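Local coordinates for thermospermine synthase ACAULIS protein (Medicago truncatula, PDB 6BQ5), which probably catalyses the transfer of an aminopropyl group from decarboxylated S-adenosylmethionine to spermidine, giving thermospermine and 5'-methylthioadenosine, at residues A[104-109]-A[127-132]; A[166-171]-A[202-207]. All coordinates share one frame; numbering follows the deposited sequence. Where two conformers were deposited one is given.

Contact 1 (A[104-109]-A[127-132]). With MTA (5'-deoxy-5'-methylthioadenosine), chain D.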
# COMPACT_ATOMS: atom_id res chain seq x y z
N ASN A 104 -15.97 -33.75 30.60
CA ASN A 104 -15.03 -32.73 30.98
C ASN A 104 -13.92 -32.55 29.89
O ASN A 104 -13.52 -33.47 29.18
CB ASN A 104 -14.48 -32.89 32.39
CG ASN A 104 -13.54 -34.06 32.54
OD1 ASN A 104 -13.56 -34.99 31.74
ND2 ASN A 104 -12.71 -34.03 33.61
N VAL A 105 -13.54 -31.28 29.76
CA VAL A 105 -12.58 -30.79 28.74
C VAL A 105 -11.77 -29.62 29.28
O VAL A 105 -12.31 -28.75 29.95
CB VAL A 105 -13.28 -30.29 27.46
CG1 VAL A 105 -14.21 -29.13 27.79
CG2 VAL A 105 -12.25 -29.82 26.43
N PHE A 106 -10.48 -29.62 28.96
CA PHE A 106 -9.48 -28.63 29.40
C PHE A 106 -8.91 -27.97 28.12
O PHE A 106 -8.42 -28.67 27.25
CB PHE A 106 -8.35 -29.37 30.14
CG PHE A 106 -7.28 -28.47 30.72
CD1 PHE A 106 -6.18 -28.06 29.97
CD2 PHE A 106 -7.36 -28.03 32.04
CE1 PHE A 106 -5.21 -27.23 30.53
CE2 PHE A 106 -6.37 -27.23 32.60
CZ PHE A 106 -5.30 -26.84 31.87
N ILE A 107 -8.97 -26.63 28.03
CA ILE A 107 -8.46 -25.87 26.91
C ILE A 107 -7.10 -25.29 27.35
O ILE A 107 -7.03 -24.56 28.31
CB ILE A 107 -9.38 -24.68 26.47
CG1 ILE A 107 -10.84 -25.10 26.23
CG2 ILE A 107 -8.83 -23.99 25.20
CD1 ILE A 107 -11.82 -23.94 26.22
N MET A 108 -6.04 -25.63 26.63
CA MET A 108 -4.76 -24.92 26.74
C MET A 108 -4.80 -23.66 25.85
O MET A 108 -4.75 -23.73 24.58
CB MET A 108 -3.55 -25.80 26.37
CG MET A 108 -3.59 -27.22 26.94
SD MET A 108 -2.07 -28.15 26.70
CE MET A 108 -2.00 -28.21 24.91
N GLY A 109 -4.87 -22.52 26.53
CA GLY A 109 -5.06 -21.21 25.90
C GLY A 109 -6.54 -20.90 25.85
O GLY A 109 -7.27 -21.12 26.82
N LYS A 127 -18.39 -29.69 32.12
CA LYS A 127 -17.34 -28.80 32.60
C LYS A 127 -16.29 -28.47 31.50
O LYS A 127 -15.78 -29.37 30.83
CB LYS A 127 -16.68 -29.44 33.82
CG LYS A 127 -15.56 -28.61 34.41
CD LYS A 127 -15.39 -28.81 35.91
CE LYS A 127 -13.98 -28.43 36.36
NZ LYS A 127 -12.99 -29.55 36.09
N VAL A 128 -15.98 -27.17 31.36
CA VAL A 128 -14.95 -26.67 30.45
C VAL A 128 -13.97 -25.83 31.25
O VAL A 128 -14.34 -24.78 31.82
CB VAL A 128 -15.57 -25.81 29.33
CG1 VAL A 128 -14.48 -25.15 28.46
CG2 VAL A 128 -16.52 -26.65 28.47
N VAL A 129 -12.72 -26.29 31.35
CA VAL A 129 -11.66 -25.47 31.95
C VAL A 129 -10.92 -24.71 30.84
O VAL A 129 -10.34 -25.36 29.96
CB VAL A 129 -10.67 -26.36 32.75
CG1 VAL A 129 -9.48 -25.55 33.29
CG2 VAL A 129 -11.41 -27.06 33.89
N MET A 130 -10.96 -23.36 30.84
CA MET A 130 -10.11 -22.54 29.92
C MET A 130 -8.94 -22.06 30.75
O MET A 130 -9.14 -21.24 31.64
CB MET A 130 -10.89 -21.35 29.35
CG MET A 130 -10.07 -20.27 28.61
SD MET A 130 -10.93 -18.68 28.68
CE MET A 130 -12.37 -19.13 27.74
N CYS A 131 -7.77 -22.61 30.49
CA CYS A 131 -6.52 -22.22 31.13
C CYS A 131 -5.65 -21.40 30.17
O CYS A 131 -4.92 -21.97 29.33
CB CYS A 131 -5.77 -23.46 31.59
SG CYS A 131 -4.27 -23.09 32.52
N ASP A 132 -5.76 -20.07 30.27
CA ASP A 132 -4.93 -19.13 29.49
C ASP A 132 -3.96 -18.39 30.41
O ASP A 132 -4.33 -17.96 31.49
CB ASP A 132 -5.81 -18.10 28.78
CG ASP A 132 -5.10 -17.43 27.62
OD1 ASP A 132 -4.09 -16.70 27.86
OD2 ASP A 132 -5.52 -17.66 26.45
CS MTA D . -1.98 -16.45 20.36
S5' MTA D . -1.48 -17.59 21.58
C5' MTA D . -3.07 -18.25 21.97
C4' MTA D . -3.33 -18.12 23.46
O4' MTA D . -2.40 -18.89 24.20
C2' MTA D . -2.10 -16.73 25.01
O2' MTA D . -2.41 -15.84 26.09
C3' MTA D . -3.20 -16.68 23.98
O3' MTA D . -4.46 -16.27 24.48
C1' MTA D . -2.12 -18.18 25.42
N9 MTA D . -0.89 -18.82 25.91
C8 MTA D . 0.36 -18.67 25.47
N7 MTA D . 1.20 -19.49 26.15
C5 MTA D . 0.45 -20.18 27.02
C6 MTA D . 0.70 -21.19 28.05
N6 MTA D . 1.96 -21.65 28.26
N1 MTA D . -0.36 -21.65 28.73
C2 MTA D . -1.62 -21.19 28.52
N3 MTA D . -1.92 -20.26 27.60
C4 MTA D . -0.92 -19.73 26.86

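Contact 2 (A[166-171]-A[202-207])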
# COMPACT_ATOMS: atom_id res chain seq x y z
N ALA A 166 2.17 -25.93 33.69
CA ALA A 166 2.18 -25.91 35.17
C ALA A 166 0.84 -26.35 35.72
O ALA A 166 0.78 -27.24 36.57
CB ALA A 166 2.54 -24.52 35.70
N GLU A 167 -0.24 -25.75 35.22
CA GLU A 167 -1.60 -26.07 35.69
C GLU A 167 -1.95 -27.56 35.58
O GLU A 167 -2.58 -28.10 36.47
CB GLU A 167 -2.64 -25.26 34.91
CG GLU A 167 -4.08 -25.44 35.37
CD GLU A 167 -4.35 -24.90 36.77
OE1 GLU A 167 -3.65 -23.96 37.21
OE2 GLU A 167 -5.27 -25.41 37.42
N LEU A 168 -1.57 -28.20 34.49
CA LEU A 168 -1.81 -29.64 34.31
C LEU A 168 -1.00 -30.51 35.29
O LEU A 168 -1.56 -31.44 35.89
CB LEU A 168 -1.56 -30.09 32.86
CG LEU A 168 -2.71 -29.74 31.91
CD1 LEU A 168 -2.26 -29.89 30.45
CD2 LEU A 168 -3.95 -30.59 32.20
N GLU A 169 0.29 -30.20 35.43
CA GLU A 169 1.18 -30.85 36.42
C GLU A 169 0.73 -30.69 37.88
O GLU A 169 0.84 -31.62 38.65
CB GLU A 169 2.62 -30.30 36.30
CG GLU A 169 3.34 -30.74 35.04
CD GLU A 169 4.60 -29.93 34.76
OE1 GLU A 169 4.80 -28.87 35.39
OE2 GLU A 169 5.38 -30.34 33.86
N GLY A 170 0.21 -29.52 38.24
CA GLY A 170 -0.19 -29.19 39.61
C GLY A 170 -1.57 -29.66 40.05
O GLY A 170 -1.94 -29.41 41.18
N LYS A 171 -2.34 -30.31 39.17
CA LYS A 171 -3.70 -30.77 39.52
C LYS A 171 -3.86 -32.20 39.06
O LYS A 171 -3.46 -32.55 37.94
CB LYS A 171 -4.79 -29.91 38.86
CG LYS A 171 -4.81 -28.43 39.26
CD LYS A 171 -5.66 -28.17 40.50
CE LYS A 171 -5.71 -26.70 40.87
NZ LYS A 171 -6.14 -25.76 39.79
N LEU A 202 4.60 -37.20 29.50
CA LEU A 202 4.69 -37.13 30.97
C LEU A 202 3.74 -36.15 31.62
O LEU A 202 3.52 -36.27 32.81
CB LEU A 202 6.12 -36.80 31.44
CG LEU A 202 7.19 -37.73 30.86
CD1 LEU A 202 8.60 -37.25 31.15
CD2 LEU A 202 6.98 -39.16 31.34
N THR A 203 3.19 -35.19 30.88
CA THR A 203 2.29 -34.21 31.47
C THR A 203 0.87 -34.39 30.96
O THR A 203 -0.06 -34.62 31.74
CB THR A 203 2.79 -32.79 31.17
OG1 THR A 203 4.15 -32.66 31.59
CG2 THR A 203 1.94 -31.74 31.84
N LEU A 204 0.70 -34.33 29.65
CA LEU A 204 -0.63 -34.38 29.07
C LEU A 204 -1.26 -35.78 29.13
O LEU A 204 -2.40 -35.90 29.61
CB LEU A 204 -0.63 -33.80 27.65
CG LEU A 204 -2.06 -33.52 27.14
CD1 LEU A 204 -2.25 -32.13 26.56
CD2 LEU A 204 -2.46 -34.58 26.14
N LYS A 205 -0.56 -36.81 28.68
CA LYS A 205 -1.16 -38.15 28.59
C LYS A 205 -1.68 -38.66 29.95
O LYS A 205 -2.80 -39.16 30.02
CB LYS A 205 -0.21 -39.16 27.89
CG LYS A 205 -0.91 -40.39 27.27
CD LYS A 205 0.02 -41.28 26.43
CE LYS A 205 0.90 -42.17 27.33
NZ LYS A 205 2.27 -42.50 26.83
N PRO A 206 -0.93 -38.45 31.06
CA PRO A 206 -1.48 -38.82 32.38
C PRO A 206 -2.72 -38.03 32.83
O PRO A 206 -3.37 -38.44 33.79
CB PRO A 206 -0.32 -38.59 33.36
CG PRO A 206 0.91 -38.63 32.52
CD PRO A 206 0.50 -38.08 31.17
N LYS A 207 -3.05 -36.92 32.16
CA LYS A 207 -4.28 -36.19 32.51
C LYS A 207 -5.44 -36.42 31.57
O LYS A 207 -6.46 -35.74 31.67
CB LYS A 207 -3.97 -34.71 32.78
CG LYS A 207 -2.92 -34.54 33.88
CD LYS A 207 -3.34 -35.02 35.27
CE LYS A 207 -2.15 -35.31 36.19
NZ LYS A 207 -1.40 -34.10 36.62

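Contact 1 (A[104-109]-A[127-132])
Asp132 brings OD2 to 3.4 Å from Gly109 C, and this oxygen is gripped by two donors, the backbone N of Gly111 and O3' of bound 5'-deoxy-5'-methylthioadenosine, the latter 2.6 Å from Asp132 OD2. The other oxygen, Asp132 OD1, takes the ligand's O2' at 2.6 Å and also the N of Asp134. With both oxygens doubly held, the rotation of the carboxylate is fixed and the two ribose hydroxyls are read as a pair. Its neighbour across the strands, Gly109, has a positive phi (92°), a conformation natural to a residue without a side chain, and the ligand's O4' passes close by.

Behind this site the strands run parallel, stitched by five backbone bonds in which Val105, Ile107 and Gly109 do the pairing for the first strand. The shortest, from Ile107 N to Val129 O, measures 2.7 Å and is nearly straight (171°). At the last, Gly109 N lies 2.9 Å from Cys131 O, just after the chain turns its corner at Met108.

On one face, Phe106 has CG opposite its own backbone N (chi1 -177°), which carries the ring over toward the second strand. There CD2 of Phe106 meets Val129 CG1 at 3.5 Å, while its CZ lies 3.4 Å from Cys131 CB, with the cysteine sulfur oblique to the ring. On the other face Val105 and Val128 stand abreast, pointing alike, and CG1 of Val105 lies 3.5 Å from CG2 of Val128 in the conformer described; Ile107 CD1 reaches Val128 CG1, and helix 114-120 covers this layer. A beta-alpha-beta unit whose second strand ends in an acid gripping the ribose is the hallmark of Rossmann-like nucleoside-binding domains.

Contact 2 (A[166-171]-A[202-207])
Lys207 sends its ammonium group to two carbonyls, Leu168 O in the last turn of helix 164-169 and Lys171 O just beyond it: NZ donates to Leu168 O at 2.8 Å and to Lys171 O at 2.9 Å. Glu172 adds a salt bridge to the same NZ, making three acceptors for one buried lysine. The side chain gets there by folding, with bends at chi2 (-65°) and chi4 (70°) that wrap its methylenes round the carbonyl groups instead of letting them run straight past. A positive charge at this C-terminal end would probably be welcomed by the helix dipole.

The closely packed part lies beneath this clasp. The side chains of Leu168 and Lys207 run antiparallel past one another, CD2 of Leu168 resting 4.2 Å from CB of Lys207, while Leu168 CB meets the methyl CG2 of Thr203 at 4.0 Å. That methyl also abuts the aliphatic part of Glu169, with Thr203 CG2 3.6 Å from Glu169 CG, so it fills the angle between two consecutive residues of the facing helix.

The solvent side is looser. Glu169 crosses Thr203 at a slant, and its carboxylate OE2 stands 3.5 Å from Thr203 OG1, at best a weak bond; its stronger tie is the salt bridge to Lys165 one turn earlier. The bond to Thr203 thus adds little to a carboxylate already paired with Lys165 on the exposed side.

Inward, Leu168 rests on Phe106 and Leu204 on Met108, so helix 164-169 packs on strand 104-107, helix 197-204 touches the turn after it, and Lys207, beyond that helix, bonds through its backbone to Tyr175 of strand 175-181.

In the fold
From the N terminus, contact 1 comes first: residues 104-109 and 127-132 close a loop holding helix 114-120. Only after it is complete does the chain reach contact 2, where residues 166-171 and 202-207 close a second loop containing strand 175-181. The loops follow in series, neither nesting nor crossing, yet they meet in space. Strand 175-181 returns to the sheet beside strand 104-107, and the helices of contact 2 lie over the face bearing Phe106 and Cys131, with Cys131 SG 3.6 Å from Glu167 CB. Asp163, just before helix 164-169, and Ala164, its first residue, bind the nucleoside that contact 1 also holds.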